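Local coordinates for protein ferritin (Ulva pertusa, PDB 3VNX) that stores iron inside a 24-subunit protein shell and probably oxidises ferrous iron at a ferroxidase centre, as other ferritins do, at residues H37-Q47 / K141-H152; D119-E129 / L183-V192. All coordinates share one frame; numbering follows the deposited sequence.

In the fold
Both contacts join helices of the ferritin four-helix bundle, and both use helix 123-151. Contact 1 pairs the last turns of that helix with the start of helix 38-66. Contact 2 pairs its first turns, and the loop before them, with a kinked part of helix 155-201. Along the chain the segments alternate: 37-47, 119-129, 141-152, 183-192. The two sites lie on opposite sides of the chain's centre, with their own centres about 36 Å apart and nearest atoms about 15 Å apart. Within these contacts, helix 123-151 thus meets helix 38-66 at one end and helix 155-201 at the other. Both also touch the second subunit, so each lies close to an interface of the 24-chain shell.

Contact 1: residues H37-Q47 / K141-H152; sequences HIECEAAINEQ and KLQALQAIADKH
Glu-39 pairs with Lys-151 and lies beside His-152. OE2 accepts a hydrogen bond from Lys-151 NZ at 3.0 Å, nearly along the C-O axis, and this is a salt bridge. Glu-39 OE1 lies 3.3 Å from His-152 NE2, near the ring plane; carboxylate and ring planes are 77° apart. Over one face of the His-152 ring lies the His-37 ring. The two stack face to face, 27° from parallel, with His-152 CE1 over the centre of the His-37 ring. With an alanine at Glu-39, Lys-151 would probably lose its carboxylate mate and the His-152 edge its neighbour. Further along the helices the contact turns apolar. Ala-43 CB meets Ile-148 CD1 at 3.6 Å and Leu-145 CD1 at 3.7 Å. Gln-47 bends at chi2 (57°), which lays its amide beside Leu-142, with Gln-47 NE2 3.7 Å from Leu-142 CD2. That NE2 is satisfied by Glu-51 and Asn-138. This is antiparallel helix packing within the ferritin four-helix bundle, and the two other long helices flank the pair: Ile-44 and Gln-47 pack on Leu-93 of helix 73-99, while Leu-142 and Ala-149 pack on helix 155-201.

Contact 2: residues D119-E129 / L183-V192; sequences DDKGEALYAME and LRRVGKGVGV
Leu-125 and Leu-183 have the nearest CA atoms, 5.6 Å apart. The N-to-C directions of helices 123-129 and 183-192 differ by 137°, with axes 9.8 Å apart. Gly-122 is the N-cap of the first helix; the second is kinked, with a wider pi-type turn at 187-191. As in other ferritins, this turn probably leads from the long fourth bundle helix to the short C-terminal helix. Leu-183 CD1 meets Met-128 CG at 3.4 Å, and its CB meets Leu-125 CD1. Ala-124 CB rests on Val-192 CG1 at 3.6 Å. Lys-188 sets CG anti to its carbonyl carbon (chi1 -56°), and its extended chain carries NZ to the loop. There it donates to Asp-119 O at 2.8 Å, from above the carbonyl plane, and weakly to Asp-120 O. Arg-184 grips Glu-129 side-on: NE and NH2 both bond OE2, at 3.2 and 3.0 Å, with OE2 in the guanidinium plane. Lys-121 NZ gives the same oxygen a third bond at 3.0 Å, on its syn lone pair. Arg-184 NH1 donates to Ala-25 O, and Lys-121 NZ to Thr-23 O, of the second subunit. One carboxylate oxygen thus takes three bonds from two cations, whose closeness its charge would offset beside the subunit interface.

Contact 1: residues H37-Q47 / K141-H152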
# COMPACT_ATOMS: atom_id res chain seq x y z
N HIS A 37 37.19 -46.86 10.03
CA HIS A 37 37.89 -48.04 9.51
C HIS A 37 38.16 -47.99 8.02
O HIS A 37 37.35 -47.50 7.23
CB HIS A 37 37.10 -49.31 9.85
CG HIS A 37 37.86 -50.59 9.65
ND1 HIS A 37 38.53 -51.23 10.68
CD2 HIS A 37 38.02 -51.38 8.56
CE1 HIS A 37 39.09 -52.34 10.22
NE2 HIS A 37 38.79 -52.46 8.94
N ILE A 38 39.31 -48.53 7.62
CA ILE A 38 39.68 -48.49 6.20
C ILE A 38 38.65 -49.19 5.34
O ILE A 38 38.36 -48.76 4.23
CB ILE A 38 41.05 -49.13 5.95
CG1 ILE A 38 41.05 -50.59 6.46
CG2 ILE A 38 42.15 -48.29 6.61
CD1 ILE A 38 42.33 -51.32 6.16
N GLU A 39 38.07 -50.25 5.88
CA GLU A 39 37.10 -51.03 5.14
C GLU A 39 35.85 -50.18 4.89
O GLU A 39 35.29 -50.18 3.79
CB GLU A 39 36.79 -52.32 5.91
CG GLU A 39 36.18 -53.41 5.08
CD GLU A 39 36.15 -54.74 5.81
OE1 GLU A 39 37.11 -55.02 6.56
OE2 GLU A 39 35.17 -55.50 5.63
N CYS A 40 35.42 -49.45 5.91
CA CYS A 40 34.34 -48.49 5.76
C CYS A 40 34.69 -47.42 4.73
O CYS A 40 33.93 -47.18 3.79
CB CYS A 40 34.01 -47.84 7.10
SG CYS A 40 33.33 -49.01 8.30
N GLU A 41 35.85 -46.79 4.90
CA GLU A 41 36.35 -45.80 3.94
C GLU A 41 36.29 -46.33 2.52
O GLU A 41 35.85 -45.64 1.60
CB GLU A 41 37.78 -45.42 4.26
CG GLU A 41 38.46 -44.54 3.23
CD GLU A 41 39.90 -44.26 3.62
OE1 GLU A 41 40.48 -45.11 4.33
OE2 GLU A 41 40.45 -43.19 3.24
N ALA A 42 36.74 -47.58 2.35
CA ALA A 42 36.74 -48.21 1.03
C ALA A 42 35.33 -48.55 0.53
O ALA A 42 35.04 -48.43 -0.67
CB ALA A 42 37.65 -49.47 1.04
N ALA A 43 34.44 -48.98 1.42
CA ALA A 43 33.06 -49.27 1.03
C ALA A 43 32.33 -48.02 0.55
O ALA A 43 31.49 -48.09 -0.36
CB ALA A 43 32.30 -49.92 2.17
N ILE A 44 32.64 -46.88 1.15
CA ILE A 44 32.03 -45.62 0.73
C ILE A 44 32.51 -45.25 -0.67
O ILE A 44 31.72 -44.81 -1.52
CB ILE A 44 32.35 -44.47 1.69
CG1 ILE A 44 31.50 -44.60 2.96
CG2 ILE A 44 32.12 -43.12 1.01
CD1 ILE A 44 30.01 -44.45 2.72
N ASN A 45 33.80 -45.43 -0.93
CA ASN A 45 34.31 -45.19 -2.27
C ASN A 45 33.62 -46.08 -3.29
O ASN A 45 33.26 -45.64 -4.39
CB ASN A 45 35.82 -45.35 -2.31
CG ASN A 45 36.53 -44.14 -1.77
OD1 ASN A 45 36.03 -43.02 -1.88
ND2 ASN A 45 37.70 -44.34 -1.16
N GLU A 46 33.41 -47.32 -2.89
CA GLU A 46 32.72 -48.27 -3.75
C GLU A 46 31.31 -47.73 -4.08
O GLU A 46 30.91 -47.66 -5.24
CB GLU A 46 32.67 -49.65 -3.08
CG GLU A 46 31.89 -50.68 -3.85
OE1 GLU A 46 33.66 -50.58 -5.42
OE2 GLU A 46 31.80 -51.61 -6.03
N GLN A 47 30.58 -47.32 -3.05
CA GLN A 47 29.21 -46.86 -3.21
C GLN A 47 29.19 -45.51 -3.96
O GLN A 47 28.31 -45.25 -4.79
CB GLN A 47 28.51 -46.79 -1.84
CG GLN A 47 27.03 -46.42 -1.89
CD GLN A 47 26.21 -47.37 -2.75
OE1 GLN A 47 26.45 -48.57 -2.78
NE2 GLN A 47 25.21 -46.82 -3.43
N LYS A 141 22.81 -52.82 -2.63
CA LYS A 141 24.14 -52.23 -2.45
C LYS A 141 24.13 -51.37 -1.19
O LYS A 141 25.03 -51.47 -0.35
CB LYS A 141 24.56 -51.40 -3.67
CG LYS A 141 24.85 -52.22 -4.91
CD LYS A 141 25.98 -53.23 -4.67
CE LYS A 141 26.32 -54.03 -5.94
NZ LYS A 141 27.70 -54.62 -5.90
N LEU A 142 23.11 -50.53 -1.05
CA LEU A 142 23.05 -49.67 0.12
C LEU A 142 22.98 -50.52 1.38
O LEU A 142 23.67 -50.23 2.36
CB LEU A 142 21.89 -48.67 0.04
CG LEU A 142 22.20 -47.47 -0.86
CD1 LEU A 142 20.96 -46.62 -1.15
CD2 LEU A 142 23.32 -46.63 -0.27
N GLN A 143 22.17 -51.58 1.36
CA GLN A 143 22.08 -52.49 2.49
C GLN A 143 23.45 -53.07 2.87
O GLN A 143 23.84 -53.08 4.05
CB GLN A 143 21.07 -53.61 2.19
CG GLN A 143 19.62 -53.24 2.51
CD GLN A 143 18.63 -54.20 1.90
OE1 GLN A 143 18.99 -55.00 1.03
NE2 GLN A 143 17.39 -54.14 2.34
N ALA A 144 24.18 -53.55 1.87
CA ALA A 144 25.54 -54.02 2.07
C ALA A 144 26.44 -52.94 2.67
O ALA A 144 27.29 -53.22 3.54
CB ALA A 144 26.13 -54.52 0.72
N LEU A 145 26.27 -51.69 2.22
CA LEU A 145 27.12 -50.62 2.72
C LEU A 145 26.91 -50.42 4.21
O LEU A 145 27.86 -50.21 4.97
CB LEU A 145 26.92 -49.30 1.96
CG LEU A 145 27.56 -48.07 2.63
CD1 LEU A 145 29.04 -48.27 2.90
CD2 LEU A 145 27.35 -46.80 1.82
N GLN A 146 25.66 -50.50 4.65
CA GLN A 146 25.43 -50.31 6.08
C GLN A 146 25.90 -51.54 6.87
O GLN A 146 26.33 -51.42 8.03
CB GLN A 146 23.97 -49.92 6.36
CG GLN A 146 23.04 -51.06 6.68
CD GLN A 146 23.14 -51.53 8.12
OE1 GLN A 146 23.15 -50.73 9.07
NE2 GLN A 146 23.21 -52.84 8.29
N ALA A 147 25.86 -52.71 6.23
CA ALA A 147 26.33 -53.94 6.88
C ALA A 147 27.78 -53.79 7.29
O ALA A 147 28.16 -54.12 8.42
CB ALA A 147 26.17 -55.14 5.96
N ILE A 148 28.60 -53.29 6.37
CA ILE A 148 30.00 -53.05 6.69
C ILE A 148 30.13 -52.04 7.83
O ILE A 148 30.85 -52.28 8.81
CB ILE A 148 30.80 -52.58 5.47
CG1 ILE A 148 30.82 -53.66 4.39
CG2 ILE A 148 32.24 -52.25 5.87
CD1 ILE A 148 31.61 -53.27 3.13
N ALA A 149 29.44 -50.92 7.71
CA ALA A 149 29.35 -49.93 8.78
C ALA A 149 28.99 -50.57 10.11
O ALA A 149 29.60 -50.27 11.14
CB ALA A 149 28.34 -48.83 8.42
N ASP A 150 27.97 -51.43 10.09
CA ASP A 150 27.53 -52.13 11.30
C ASP A 150 28.61 -53.08 11.83
O ASP A 150 28.89 -53.11 13.04
CB ASP A 150 26.23 -52.91 11.03
CG ASP A 150 25.61 -53.48 12.32
OD1 ASP A 150 25.89 -52.94 13.41
OD2 ASP A 150 24.85 -54.46 12.23
N LYS A 151 29.20 -53.85 10.92
CA LYS A 151 30.28 -54.77 11.25
C LYS A 151 31.33 -54.09 12.13
O LYS A 151 31.68 -54.61 13.20
CB LYS A 151 30.91 -55.30 9.95
CG LYS A 151 32.14 -56.15 10.14
CD LYS A 151 32.35 -57.08 8.96
CE LYS A 151 32.81 -56.33 7.72
NZ LYS A 151 32.93 -57.23 6.52
N HIS A 152 31.80 -52.92 11.71
CA HIS A 152 32.87 -52.24 12.43
C HIS A 152 32.34 -51.30 13.52
O HIS A 152 33.08 -50.48 14.10
CB HIS A 152 33.83 -51.54 11.45
CG HIS A 152 34.54 -52.49 10.52
ND1 HIS A 152 35.74 -53.09 10.84
CD2 HIS A 152 34.20 -52.95 9.29
CE1 HIS A 152 36.12 -53.86 9.84
NE2 HIS A 152 35.20 -53.80 8.89

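Contact 2: residues D119-E129 / L183-V192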
# COMPACT_ATOMS: atom_id res chain seq x y z
N ASP A 119 11.02 -54.78 -28.51
CA ASP A 119 9.81 -55.07 -29.27
C ASP A 119 8.74 -55.70 -28.41
O ASP A 119 7.56 -55.46 -28.61
CB ASP A 119 10.14 -55.97 -30.47
CG ASP A 119 10.99 -55.26 -31.51
OD1 ASP A 119 10.93 -54.01 -31.60
OD2 ASP A 119 11.73 -55.97 -32.24
N ASP A 120 9.16 -56.51 -27.45
CA ASP A 120 8.21 -57.16 -26.56
C ASP A 120 7.52 -56.12 -25.69
O ASP A 120 6.30 -55.95 -25.76
CB ASP A 120 8.92 -58.18 -25.65
CG ASP A 120 8.01 -58.71 -24.55
OD1 ASP A 120 6.78 -58.79 -24.77
OD2 ASP A 120 8.54 -59.05 -23.46
N LYS A 121 8.31 -55.42 -24.89
CA LYS A 121 7.75 -54.54 -23.89
C LYS A 121 7.50 -53.09 -24.33
O LYS A 121 6.64 -52.39 -23.78
CB LYS A 121 8.57 -54.64 -22.60
CG LYS A 121 8.19 -55.89 -21.81
CD LYS A 121 9.06 -56.10 -20.60
CE LYS A 121 8.73 -57.41 -19.90
NZ LYS A 121 7.48 -57.37 -19.07
N GLY A 122 8.22 -52.65 -25.37
CA GLY A 122 8.23 -51.26 -25.76
C GLY A 122 9.36 -50.61 -24.99
O GLY A 122 9.65 -51.04 -23.87
N GLU A 123 10.02 -49.60 -25.58
CA GLU A 123 11.17 -48.98 -24.90
C GLU A 123 10.78 -48.28 -23.58
O GLU A 123 11.55 -48.29 -22.62
CB GLU A 123 11.94 -48.01 -25.80
CG GLU A 123 11.41 -47.87 -27.22
CD GLU A 123 10.15 -47.02 -27.30
OE1 GLU A 123 9.53 -46.77 -26.24
OE2 GLU A 123 9.77 -46.62 -28.42
N ALA A 124 9.60 -47.67 -23.55
CA ALA A 124 9.18 -46.99 -22.33
C ALA A 124 9.22 -47.99 -21.19
O ALA A 124 10.04 -47.88 -20.26
CB ALA A 124 7.78 -46.40 -22.49
N LEU A 125 8.35 -48.99 -21.29
CA LEU A 125 8.17 -49.96 -20.22
C LEU A 125 9.49 -50.64 -19.91
O LEU A 125 9.84 -50.84 -18.74
CB LEU A 125 7.13 -51.01 -20.61
CG LEU A 125 7.02 -52.18 -19.64
CD1 LEU A 125 6.73 -51.72 -18.20
CD2 LEU A 125 5.94 -53.13 -20.12
N TYR A 126 10.22 -50.99 -20.95
CA TYR A 126 11.50 -51.65 -20.77
C TYR A 126 12.46 -50.79 -19.95
O TYR A 126 13.00 -51.24 -18.94
CB TYR A 126 12.13 -52.03 -22.10
CG TYR A 126 13.55 -52.50 -21.96
CD1 TYR A 126 14.60 -51.81 -22.58
CD2 TYR A 126 13.87 -53.61 -21.18
CE1 TYR A 126 15.92 -52.24 -22.44
CE2 TYR A 126 15.18 -54.05 -21.04
CZ TYR A 126 16.20 -53.35 -21.67
OH TYR A 126 17.50 -53.77 -21.53
N ALA A 127 12.66 -49.54 -20.38
CA ALA A 127 13.49 -48.60 -19.65
C ALA A 127 13.07 -48.46 -18.19
O ALA A 127 13.93 -48.39 -17.29
CB ALA A 127 13.49 -47.24 -20.34
N MET A 128 11.76 -48.44 -17.94
CA MET A 128 11.29 -48.29 -16.56
C MET A 128 11.52 -49.58 -15.76
O MET A 128 11.81 -49.55 -14.55
CB MET A 128 9.83 -47.82 -16.52
CG MET A 128 9.63 -46.48 -17.24
SD MET A 128 10.83 -45.21 -16.72
CE MET A 128 10.28 -44.94 -15.03
N GLU A 129 11.42 -50.71 -16.44
CA GLU A 129 11.75 -51.98 -15.80
C GLU A 129 13.25 -52.06 -15.52
O GLU A 129 13.67 -52.57 -14.49
CB GLU A 129 11.27 -53.16 -16.65
CG GLU A 129 9.75 -53.35 -16.66
CD GLU A 129 9.32 -54.61 -17.40
OE1 GLU A 129 10.16 -55.22 -18.09
OE2 GLU A 129 8.13 -54.99 -17.28
N LEU A 183 2.77 -48.44 -16.80
CA LEU A 183 3.07 -48.70 -18.20
C LEU A 183 2.46 -50.03 -18.64
O LEU A 183 1.88 -50.14 -19.73
CB LEU A 183 4.58 -48.66 -18.43
CG LEU A 183 5.12 -47.22 -18.51
CD1 LEU A 183 6.64 -47.17 -18.60
CD2 LEU A 183 4.48 -46.52 -19.69
N ARG A 184 2.56 -51.03 -17.76
CA ARG A 184 1.91 -52.31 -17.97
C ARG A 184 0.40 -52.16 -18.11
O ARG A 184 -0.21 -52.80 -18.96
CB ARG A 184 2.25 -53.28 -16.83
CG ARG A 184 3.72 -53.70 -16.79
CD ARG A 184 3.98 -54.76 -15.73
NE ARG A 184 5.28 -55.42 -15.90
CZ ARG A 184 5.58 -56.63 -15.42
NH1 ARG A 184 4.67 -57.31 -14.73
NH2 ARG A 184 6.78 -57.15 -15.61
N ARG A 185 -0.20 -51.31 -17.29
CA ARG A 185 -1.65 -51.13 -17.33
C ARG A 185 -2.13 -50.48 -18.64
O ARG A 185 -3.08 -50.96 -19.24
CB ARG A 185 -2.13 -50.31 -16.12
CG ARG A 185 -3.64 -50.01 -16.12
CD ARG A 185 -4.07 -49.27 -14.84
NE ARG A 185 -3.62 -49.93 -13.63
CZ ARG A 185 -4.28 -50.92 -13.04
NH1 ARG A 185 -5.43 -51.35 -13.54
NH2 ARG A 185 -3.80 -51.48 -11.94
N VAL A 186 -1.47 -49.41 -19.08
CA VAL A 186 -1.99 -48.63 -20.21
C VAL A 186 -1.51 -49.11 -21.58
O VAL A 186 -2.10 -48.75 -22.61
CB VAL A 186 -1.62 -47.15 -20.09
CG1 VAL A 186 -2.27 -46.55 -18.84
CG2 VAL A 186 -0.10 -46.99 -20.06
N GLY A 187 -0.43 -49.89 -21.59
CA GLY A 187 0.10 -50.43 -22.84
C GLY A 187 0.70 -49.39 -23.78
O GLY A 187 0.73 -48.19 -23.49
N LYS A 188 1.18 -49.86 -24.93
CA LYS A 188 1.86 -48.99 -25.87
C LYS A 188 0.93 -47.95 -26.52
O LYS A 188 -0.30 -48.09 -26.49
CB LYS A 188 2.53 -49.82 -26.96
CG LYS A 188 3.49 -50.85 -26.39
CD LYS A 188 4.18 -51.61 -27.50
CE LYS A 188 4.73 -52.93 -26.99
NZ LYS A 188 5.52 -53.63 -28.04
N GLY A 189 1.54 -46.91 -27.08
CA GLY A 189 0.81 -45.93 -27.86
C GLY A 189 0.35 -44.78 -27.01
O GLY A 189 1.16 -44.07 -26.39
N VAL A 190 -0.96 -44.59 -26.95
CA VAL A 190 -1.52 -43.51 -26.13
C VAL A 190 -1.07 -43.57 -24.65
O VAL A 190 -0.67 -42.55 -24.09
CB VAL A 190 -3.04 -43.45 -26.25
CG1 VAL A 190 -3.62 -42.53 -25.17
CG2 VAL A 190 -3.44 -42.99 -27.68
N GLY A 191 -1.12 -44.75 -24.04
CA GLY A 191 -0.62 -44.94 -22.68
C GLY A 191 0.78 -44.39 -22.43
O GLY A 191 1.03 -43.70 -21.44
N VAL A 192 1.71 -44.71 -23.33
CA VAL A 192 3.08 -44.20 -23.22
C VAL A 192 3.12 -42.68 -23.42
O VAL A 192 3.82 -41.96 -22.71
CB VAL A 192 4.03 -44.92 -24.23
CG1 VAL A 192 5.41 -44.28 -24.22
CG2 VAL A 192 4.10 -46.45 -23.94